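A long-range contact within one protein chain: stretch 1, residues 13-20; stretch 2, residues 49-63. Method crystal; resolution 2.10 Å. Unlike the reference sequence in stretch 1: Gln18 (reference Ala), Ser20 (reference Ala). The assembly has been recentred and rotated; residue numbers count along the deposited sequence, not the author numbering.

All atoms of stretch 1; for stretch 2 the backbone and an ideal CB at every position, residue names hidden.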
ATOM      1  N   LYS A  13       4.902   7.649  17.062  1.00 26.90           N
ATOM      2  CA  LYS A  13       4.456   6.372  17.595  1.00 27.02           C
ATOM      3  C   LYS A  13       3.093   5.967  17.053  1.00 26.33           C
ATOM      4  O   LYS A  13       2.864   4.794  16.762  1.00 25.90           O
ATOM      5  CB  LYS A  13       4.418   6.423  19.123  1.00 31.06           C
ATOM      6  CG  LYS A  13       4.148   5.085  19.784  1.00 39.18           C
ATOM      7  CD  LYS A  13       4.111   5.238  21.295  1.00 50.39           C
ATOM      8  CE  LYS A  13       3.790   3.925  21.993  1.00 54.83           C
ATOM      9  NZ  LYS A  13       4.836   2.889  21.750  1.00 58.03           N
ATOM     10  N   ARG A  14       2.187   6.927  16.909  1.00 22.83           N
ATOM     11  CA  ARG A  14       0.860   6.615  16.398  1.00 21.54           C
ATOM     12  C   ARG A  14       0.950   6.040  14.987  1.00 22.31           C
ATOM     13  O   ARG A  14       0.245   5.091  14.640  1.00 22.92           O
ATOM     14  CB  ARG A  14      -0.021   7.866  16.375  1.00 21.61           C
ATOM     15  CG  ARG A  14      -1.414   7.605  15.818  1.00 27.61           C
ATOM     16  CD  ARG A  14      -2.280   8.845  15.857  1.00 31.68           C
ATOM     17  NE  ARG A  14      -1.871   9.844  14.878  1.00 30.03           N
ATOM     18  CZ  ARG A  14      -2.335   9.904  13.636  1.00 33.23           C
ATOM     19  NH1 ARG A  14      -3.230   9.015  13.218  1.00 33.48           N
ATOM     20  NH2 ARG A  14      -1.909  10.857  12.817  1.00 32.59           N
ATOM     21  N   ILE A  15       1.814   6.626  14.170  1.00 21.02           N
ATOM     22  CA  ILE A  15       1.981   6.164  12.806  1.00 20.83           C
ATOM     23  C   ILE A  15       2.673   4.802  12.786  1.00 23.30           C
ATOM     24  O   ILE A  15       2.321   3.946  11.980  1.00 21.51           O
ATOM     25  CB  ILE A  15       2.793   7.177  11.977  1.00 21.69           C
ATOM     26  CG1 ILE A  15       2.142   8.559  12.074  1.00 21.11           C
ATOM     27  CG2 ILE A  15       2.851   6.742  10.534  1.00 15.33           C
ATOM     28  CD1 ILE A  15       0.706   8.591  11.611  1.00 23.43           C
ATOM     29  N   TRP A  16       3.640   4.591  13.678  1.00 20.82           N
ATOM     30  CA  TRP A  16       4.332   3.304  13.726  1.00 22.88           C
ATOM     31  C   TRP A  16       3.335   2.201  14.043  1.00 23.94           C
ATOM     32  O   TRP A  16       3.355   1.125  13.432  1.00 21.45           O
ATOM     33  CB  TRP A  16       5.417   3.274  14.808  1.00 17.91           C
ATOM     34  CG  TRP A  16       6.450   4.356  14.716  1.00 19.44           C
ATOM     35  CD1 TRP A  16       6.801   5.074  13.608  1.00 15.10           C
ATOM     36  CD2 TRP A  16       7.285   4.825  15.781  1.00 18.80           C
ATOM     37  NE1 TRP A  16       7.804   5.966  13.920  1.00 19.43           N
ATOM     38  CE2 TRP A  16       8.117   5.834  15.247  1.00 15.51           C
ATOM     39  CE3 TRP A  16       7.405   4.494  17.138  1.00 23.18           C
ATOM     40  CZ2 TRP A  16       9.058   6.512  16.021  1.00 19.23           C
ATOM     41  CZ3 TRP A  16       8.340   5.170  17.910  1.00 20.57           C
ATOM     42  CH2 TRP A  16       9.154   6.167  17.348  1.00 18.97           C
ATOM     43  N   GLU A  17       2.469   2.473  15.014  1.00 20.70           N
ATOM     44  CA  GLU A  17       1.468   1.511  15.437  1.00 20.79           C
ATOM     45  C   GLU A  17       0.461   1.228  14.333  1.00 14.25           C
ATOM     46  O   GLU A  17       0.030   0.098  14.169  1.00 21.26           O
ATOM     47  CB  GLU A  17       0.751   2.008  16.692  1.00 24.37           C
ATOM     48  CG  GLU A  17       1.673   2.293  17.858  1.00 39.86           C
ATOM     49  CD  GLU A  17       0.929   2.848  19.068  1.00 51.52           C
ATOM     50  OE1 GLU A  17      -0.009   3.656  18.872  1.00 52.64           O
ATOM     51  OE2 GLU A  17       1.289   2.487  20.211  1.00 50.66           O
ATOM     52  N   GLN A  18       0.077   2.249  13.580  1.00 19.95           N
ATOM     53  CA  GLN A  18      -0.864   2.039  12.483  1.00 18.97           C
ATOM     54  C   GLN A  18      -0.257   1.109  11.429  1.00 21.39           C
ATOM     55  O   GLN A  18      -0.922   0.206  10.929  1.00 23.71           O
ATOM     56  CB  GLN A  18      -1.229   3.369  11.827  1.00 25.63           C
ATOM     57  CG  GLN A  18      -2.223   4.175  12.637  1.00 37.56           C
ATOM     58  CD  GLN A  18      -3.612   3.570  12.614  1.00 40.69           C
ATOM     59  OE1 GLN A  18      -4.450   3.896  13.450  1.00 51.31           O
ATOM     60  NE2 GLN A  18      -3.869   2.697  11.645  1.00 36.31           N
HETATM   61  N   MSE A  19       1.007   1.341  11.091  1.00 18.37           N
HETATM   62  CA  MSE A  19       1.690   0.524  10.102  1.00 17.92           C
HETATM   63  C   MSE A  19       1.991  -0.883  10.625  1.00 19.95           C
HETATM   64  O   MSE A  19       2.016  -1.844   9.853  1.00 22.83           O
HETATM   65  CB  MSE A  19       2.977   1.216   9.663  1.00 15.41           C
HETATM   66  CG  MSE A  19       2.739   2.489   8.865  1.00 16.19           C
HETATM   67 SE   MSE A  19       1.691   2.194   7.238  1.00 27.40          SE
HETATM   68  CE  MSE A  19      -0.075   2.637   7.915  1.00 22.09           C
ATOM     69  N   SER A  20       2.217  -1.004  11.931  1.00 18.64           N
ATOM     70  CA  SER A  20       2.500  -2.304  12.544  1.00 21.88           C
ATOM     71  C   SER A  20       1.289  -3.233  12.404  1.00 23.03           C
ATOM     72  O   SER A  20       1.405  -4.449  12.515  1.00 25.62           O
ATOM     73  CB  SER A  20       2.862  -2.136  14.027  1.00 25.57           C
ATOM     74  OG  SER A  20       3.295  -3.371  14.598  1.00 35.28           O
ATOM     75  N   UNK A  49       6.548   8.107   2.992  1.00 17.21           N
ATOM     76  CA  UNK A  49       6.352   6.734   3.448  1.00 13.53           C
ATOM     77  C   UNK A  49       4.918   6.350   3.817  1.00 17.33           C
ATOM     78  O   UNK A  49       4.509   5.200   3.630  1.00 16.11           O
ATOM     79  CB  UNK A  49       7.248   6.490   4.664  1.00 13.53           C
ATOM     80  N   UNK A  50       4.155   7.300   4.345  1.00 13.85           N
ATOM     81  CA  UNK A  50       2.770   7.028   4.711  1.00 15.07           C
ATOM     82  C   UNK A  50       1.897   8.202   4.293  1.00 18.51           C
ATOM     83  O   UNK A  50       2.215   9.350   4.587  1.00 21.78           O
ATOM     84  CB  UNK A  50       2.641   6.765   6.213  1.00 15.07           C
ATOM     85  N   UNK A  51       0.803   7.912   3.598  1.00 14.81           N
ATOM     86  CA  UNK A  51      -0.111   8.957   3.162  1.00 19.15           C
ATOM     87  C   UNK A  51      -1.376   8.918   4.008  1.00 19.67           C
ATOM     88  O   UNK A  51      -1.872   7.846   4.364  1.00 21.54           O
ATOM     89  CB  UNK A  51      -0.449   8.801   1.678  1.00 19.15           C
ATOM     90  N   UNK A  52      -1.883  10.096   4.333  1.00 22.06           N
ATOM     91  CA  UNK A  52      -3.118  10.222   5.085  1.00 28.94           C
ATOM     92  C   UNK A  52      -4.097  10.758   4.046  1.00 31.57           C
ATOM     93  O   UNK A  52      -4.138  11.952   3.780  1.00 35.91           O
ATOM     94  CB  UNK A  52      -2.987  11.125   6.313  1.00 28.94           C
ATOM     95  N   UNK A  53      -4.847   9.861   3.422  1.00 37.04           N
ATOM     96  CA  UNK A  53      -5.822  10.244   2.407  1.00 41.21           C
ATOM     97  C   UNK A  53      -7.049   9.388   2.669  1.00 43.92           C
ATOM     98  O   UNK A  53      -7.335   8.445   1.929  1.00 47.88           O
ATOM     99  CB  UNK A  53      -5.286  10.057   0.986  1.00 41.21           C
ATOM    100  N   UNK A  54      -7.772   9.729   3.730  1.00 45.12           N
ATOM    101  CA  UNK A  54      -8.934   8.950   4.113  1.00 45.16           C
ATOM    102  C   UNK A  54      -8.384   8.029   5.178  1.00 46.74           C
ATOM    103  O   UNK A  54      -8.518   8.289   6.377  1.00 50.80           O
ATOM    104  CB  UNK A  54      -9.579   8.202   2.944  1.00 45.16           C
ATOM    105  N   UNK A  55      -7.744   6.952   4.738  1.00 44.26           N
ATOM    106  CA  UNK A  55      -7.120   6.015   5.660  1.00 41.67           C
ATOM    107  C   UNK A  55      -5.622   6.270   5.555  1.00 34.73           C
ATOM    108  O   UNK A  55      -5.178   7.000   4.667  1.00 30.56           O
ATOM    109  CB  UNK A  55      -7.481   4.562   5.343  1.00 41.67           C
ATOM    110  N   UNK A  56      -4.849   5.692   6.466  1.00 24.31           N
ATOM    111  CA  UNK A  56      -3.407   5.834   6.402  1.00 24.44           C
ATOM    112  C   UNK A  56      -2.948   4.754   5.431  1.00 24.44           C
ATOM    113  O   UNK A  56      -3.180   3.567   5.646  1.00 24.19           O
ATOM    114  CB  UNK A  56      -2.745   5.705   7.775  1.00 24.44           C
ATOM    115  N   UNK A  57      -2.295   5.190   4.364  1.00 19.15           N
ATOM    116  CA  UNK A  57      -1.819   4.315   3.305  1.00 19.03           C
ATOM    117  C   UNK A  57      -0.297   4.301   3.217  1.00 18.42           C
ATOM    118  O   UNK A  57       0.330   5.357   3.144  1.00 18.03           O
ATOM    119  CB  UNK A  57      -2.415   4.745   1.963  1.00 19.03           C
ATOM    120  N   UNK A  58       0.326   3.108   3.243  1.00 17.42           N
ATOM    121  CA  UNK A  58       1.795   3.070   3.140  1.00 10.11           C
ATOM    122  C   UNK A  58       2.118   3.370   1.683  1.00 13.06           C
ATOM    123  O   UNK A  58       1.340   3.017   0.802  1.00 18.80           O
ATOM    124  CB  UNK A  58       2.376   1.726   3.583  1.00 10.11           C
ATOM    125  N   UNK A  59       3.234   4.033   1.418  1.00 13.95           N
ATOM    126  CA  UNK A  59       3.601   4.324   0.041  1.00 15.91           C
ATOM    127  C   UNK A  59       4.265   3.081  -0.541  1.00 15.19           C
ATOM    128  O   UNK A  59       4.647   2.177   0.196  1.00 12.20           O
ATOM    129  CB  UNK A  59       4.525   5.541  -0.046  1.00 15.91           C
ATOM    130  N   UNK A  60       4.408   3.030  -1.859  1.00 13.44           N
ATOM    131  CA  UNK A  60       5.071   1.891  -2.455  1.00 16.16           C
ATOM    132  C   UNK A  60       6.531   1.887  -2.007  1.00 15.73           C
ATOM    133  O   UNK A  60       7.157   0.835  -1.978  1.00 17.92           O
ATOM    134  CB  UNK A  60       4.959   1.926  -3.980  1.00 16.16           C
ATOM    135  N   UNK A  61       7.069   3.053  -1.639  1.00 15.90           N
ATOM    136  CA  UNK A  61       8.459   3.108  -1.174  1.00 14.91           C
ATOM    137  C   UNK A  61       8.553   2.426   0.182  1.00 16.51           C
ATOM    138  O   UNK A  61       9.494   1.681   0.440  1.00 16.33           O
ATOM    139  CB  UNK A  61       8.959   4.551  -1.089  1.00 14.91           C
ATOM    140  N   UNK A  62       7.579   2.685   1.053  1.00 17.74           N
ATOM    141  CA  UNK A  62       7.598   2.056   2.365  1.00 13.48           C
ATOM    142  C   UNK A  62       7.399   0.547   2.208  1.00 13.48           C
ATOM    143  O   UNK A  62       8.063  -0.240   2.869  1.00 14.77           O
ATOM    144  CB  UNK A  62       6.521   2.656   3.271  1.00 13.48           C
ATOM    145  N   UNK A  63       6.493   0.142   1.325  1.00 15.47           N
ATOM    146  CA  UNK A  63       6.252  -1.279   1.122  1.00 14.37           C
ATOM    147  C   UNK A  63       7.539  -2.016   0.736  1.00 14.79           C
ATOM    148  O   UNK A  63       7.746  -3.174   1.110  1.00 14.27           O
ATOM    149  CB  UNK A  63       5.185  -1.482   0.044  1.00 14.37           C
TER

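Stretch 1 is a helix whose i to i+4 ladder is intact, for example Met19 N to Ile15 O at 3.1 Å. Stretch 2 is a hairpin of two short strands leading into a helix. The helix crosses strand 49-52 at 96° and strand 56-58 at 69°, so contact depends on individual side chains reaching across gaps of about 10 Å between axes.

Position 49 has nothing of stretch 1 within 5.5 Å of its ideal CB, and stretch 1 sets no preference. The deposited residue is Met49, a selenomethionine, which makes no contact with the helix.

At position 50, CA-to-CB points toward the helix. The ideal CB lies 4.3 Å from Ile15 CG2 and 4.8 Å from Met19 SE, both apolar. A compact aliphatic group such as valine, isoleucine or alanine would suit. The residue is Val50, chi1 t; its CG2 reaches both Ile15 CG2 and Met19 CG at 4.0 Å, joining two side chains one helical turn apart.

Position 51 is out of reach, and its backbone pairs with 57: the N of 51 donates to the O of 57 at 2.6 Å, and the N of 57 to the O of 51 at 2.7 Å. Phe51 occupies it.

Position 52 points sideways, with no helix atom within 5.5 Å of its ideal CB. Only a longer side chain could approach the Arg14 guanidinium; polar or acidic groups would be plausible. Gln52 extends that way, its amide lying at the guanidinium edge without a hydrogen bond.

Positions 53 to 55 form the turn, beyond the helix's influence. Position 53 is Ala53. At 54, phi/psi of 97/-81 would jam a CB against the preceding carbonyl O, which calls for glycine, and Gly54 is found. Position 55 is open to many residues and holds Asp55.

Position 56 points toward the helix, its ideal CB 4.1 Å from Met19 CE and 4.9 Å from Gln18 CB. Beyond lies a groove lined by Arg14, Ile15 and Gln18, suited to leucine, methionine or isoleucine. Leu56 (chi1 m, chi2 t) sends CD1 to 3.4 Å from Gln18 CG and 4.1 Å from Ile15 CD1, while its CB packs 4.0 Å from Met19 CE.

Position 57 points away from the helix, consistent with strand alternation, and carries Ile57.

Position 58 points toward it again, with its ideal CB 3.7 Å from Met19 SE. Little room remains in that direction, favouring a small or compact apolar residue. At phi/psi -74/147 proline is allowed; Pro58 places its CB 3.8 Å from Met19 SE.

Position 59 precedes a helix, where serine, threonine, aspartate or asparagine could cap. Ser59 OG accepts from the N of 62 at 3.0 Å and, weakly, from the N of 61 at 3.1 Å. Positions 60 and 61, Val60 and Tyr61, are out of reach.

Position 62 points toward stretch 1, but only a longer apolar chain can arrive. Leu62 does: its CD2 lies 4.1 Å from Met19 SE. Position 63, Leu63, makes no contact.

Stretch 2 (49-63) MVFQAGDLIPSVYLL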
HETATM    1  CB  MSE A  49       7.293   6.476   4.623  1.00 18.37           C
HETATM    2  CG  MSE A  49       8.763   6.642   4.243  1.00 16.14           C
HETATM    3 SE   MSE A  49       9.382   5.209   3.069  1.00 32.05          SE
HETATM    4  CE  MSE A  49      11.267   5.617   2.968  1.00 30.59           C
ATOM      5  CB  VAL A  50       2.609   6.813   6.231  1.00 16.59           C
ATOM      6  CG1 VAL A  50       1.176   6.455   6.551  1.00 17.74           C
ATOM      7  CG2 VAL A  50       3.547   5.719   6.716  1.00 12.92           C
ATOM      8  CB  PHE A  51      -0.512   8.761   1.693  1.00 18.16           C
ATOM      9  CG  PHE A  51       0.631   8.844   0.729  1.00 17.17           C
ATOM     10  CD1 PHE A  51       1.286  10.049   0.509  1.00 19.09           C
ATOM     11  CD2 PHE A  51       1.049   7.714   0.032  1.00 18.51           C
ATOM     12  CE1 PHE A  51       2.352  10.134  -0.400  1.00 21.85           C
ATOM     13  CE2 PHE A  51       2.109   7.789  -0.877  1.00 23.22           C
ATOM     14  CZ  PHE A  51       2.762   9.004  -1.091  1.00 21.07           C
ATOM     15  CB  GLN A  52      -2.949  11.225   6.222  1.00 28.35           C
ATOM     16  CG  GLN A  52      -4.212  11.516   7.029  1.00 36.16           C
ATOM     17  CD  GLN A  52      -4.746  10.306   7.782  1.00 38.54           C
ATOM     18  OE1 GLN A  52      -5.492   9.496   7.233  1.00 44.75           O
ATOM     19  NE2 GLN A  52      -4.361  10.178   9.049  1.00 41.12           N
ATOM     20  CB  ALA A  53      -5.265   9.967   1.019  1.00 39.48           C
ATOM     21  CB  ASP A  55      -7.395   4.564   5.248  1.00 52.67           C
ATOM     22  CG  ASP A  55      -8.866   4.210   5.278  1.00 60.62           C
ATOM     23  OD1 ASP A  55      -9.509   4.415   6.331  1.00 66.61           O
ATOM     24  OD2 ASP A  55      -9.376   3.714   4.247  1.00 63.26           O
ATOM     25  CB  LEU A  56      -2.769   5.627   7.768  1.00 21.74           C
ATOM     26  CG  LEU A  56      -2.873   6.808   8.725  1.00 27.94           C
ATOM     27  CD1 LEU A  56      -2.361   6.393  10.080  1.00 28.91           C
ATOM     28  CD2 LEU A  56      -2.070   7.982   8.183  1.00 24.76           C
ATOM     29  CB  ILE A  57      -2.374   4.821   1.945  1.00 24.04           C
ATOM     30  CG1 ILE A  57      -3.907   4.786   1.964  1.00 22.01           C
ATOM     31  CG2 ILE A  57      -1.818   4.009   0.800  1.00 21.24           C
ATOM     32  CD1 ILE A  57      -4.538   5.456   0.758  1.00 31.80           C
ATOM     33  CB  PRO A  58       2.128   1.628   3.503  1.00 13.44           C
ATOM     34  CG  PRO A  58       0.904   0.868   2.977  1.00 12.79           C
ATOM     35  CD  PRO A  58      -0.225   1.757   3.457  1.00 15.39           C
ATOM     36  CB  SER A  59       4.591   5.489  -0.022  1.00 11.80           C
ATOM     37  OG  SER A  59       5.878   5.068   0.378  1.00 16.94           O
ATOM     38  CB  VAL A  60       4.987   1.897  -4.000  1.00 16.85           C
ATOM     39  CG1 VAL A  60       3.579   1.495  -4.440  1.00 13.84           C
ATOM     40  CG2 VAL A  60       5.347   3.279  -4.543  1.00 22.34           C
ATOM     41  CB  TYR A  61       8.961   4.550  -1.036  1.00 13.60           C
ATOM     42  CG  TYR A  61       8.787   5.377  -2.281  1.00 17.94           C
ATOM     43  CD1 TYR A  61       8.958   4.812  -3.547  1.00 13.00           C
ATOM     44  CD2 TYR A  61       8.439   6.724  -2.199  1.00 17.12           C
ATOM     45  CE1 TYR A  61       8.782   5.576  -4.706  1.00 18.47           C
ATOM     46  CE2 TYR A  61       8.263   7.494  -3.343  1.00 22.20           C
ATOM     47  CZ  TYR A  61       8.434   6.918  -4.591  1.00 24.22           C
ATOM     48  OH  TYR A  61       8.245   7.684  -5.711  1.00 20.99           O
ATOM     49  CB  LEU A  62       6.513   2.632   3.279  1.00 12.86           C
ATOM     50  CG  LEU A  62       6.411   1.945   4.650  1.00 11.64           C
ATOM     51  CD1 LEU A  62       7.773   1.990   5.357  1.00  7.84           C
ATOM     52  CD2 LEU A  62       5.366   2.637   5.504  1.00 14.74           C
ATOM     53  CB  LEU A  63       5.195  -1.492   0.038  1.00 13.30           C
ATOM     54  CG  LEU A  63       3.746  -1.112   0.363  1.00  9.02           C
ATOM     55  CD1 LEU A  63       2.871  -1.482  -0.821  1.00 13.56           C
ATOM     56  CD2 LEU A  63       3.262  -1.837   1.602  1.00 10.46           C
TER
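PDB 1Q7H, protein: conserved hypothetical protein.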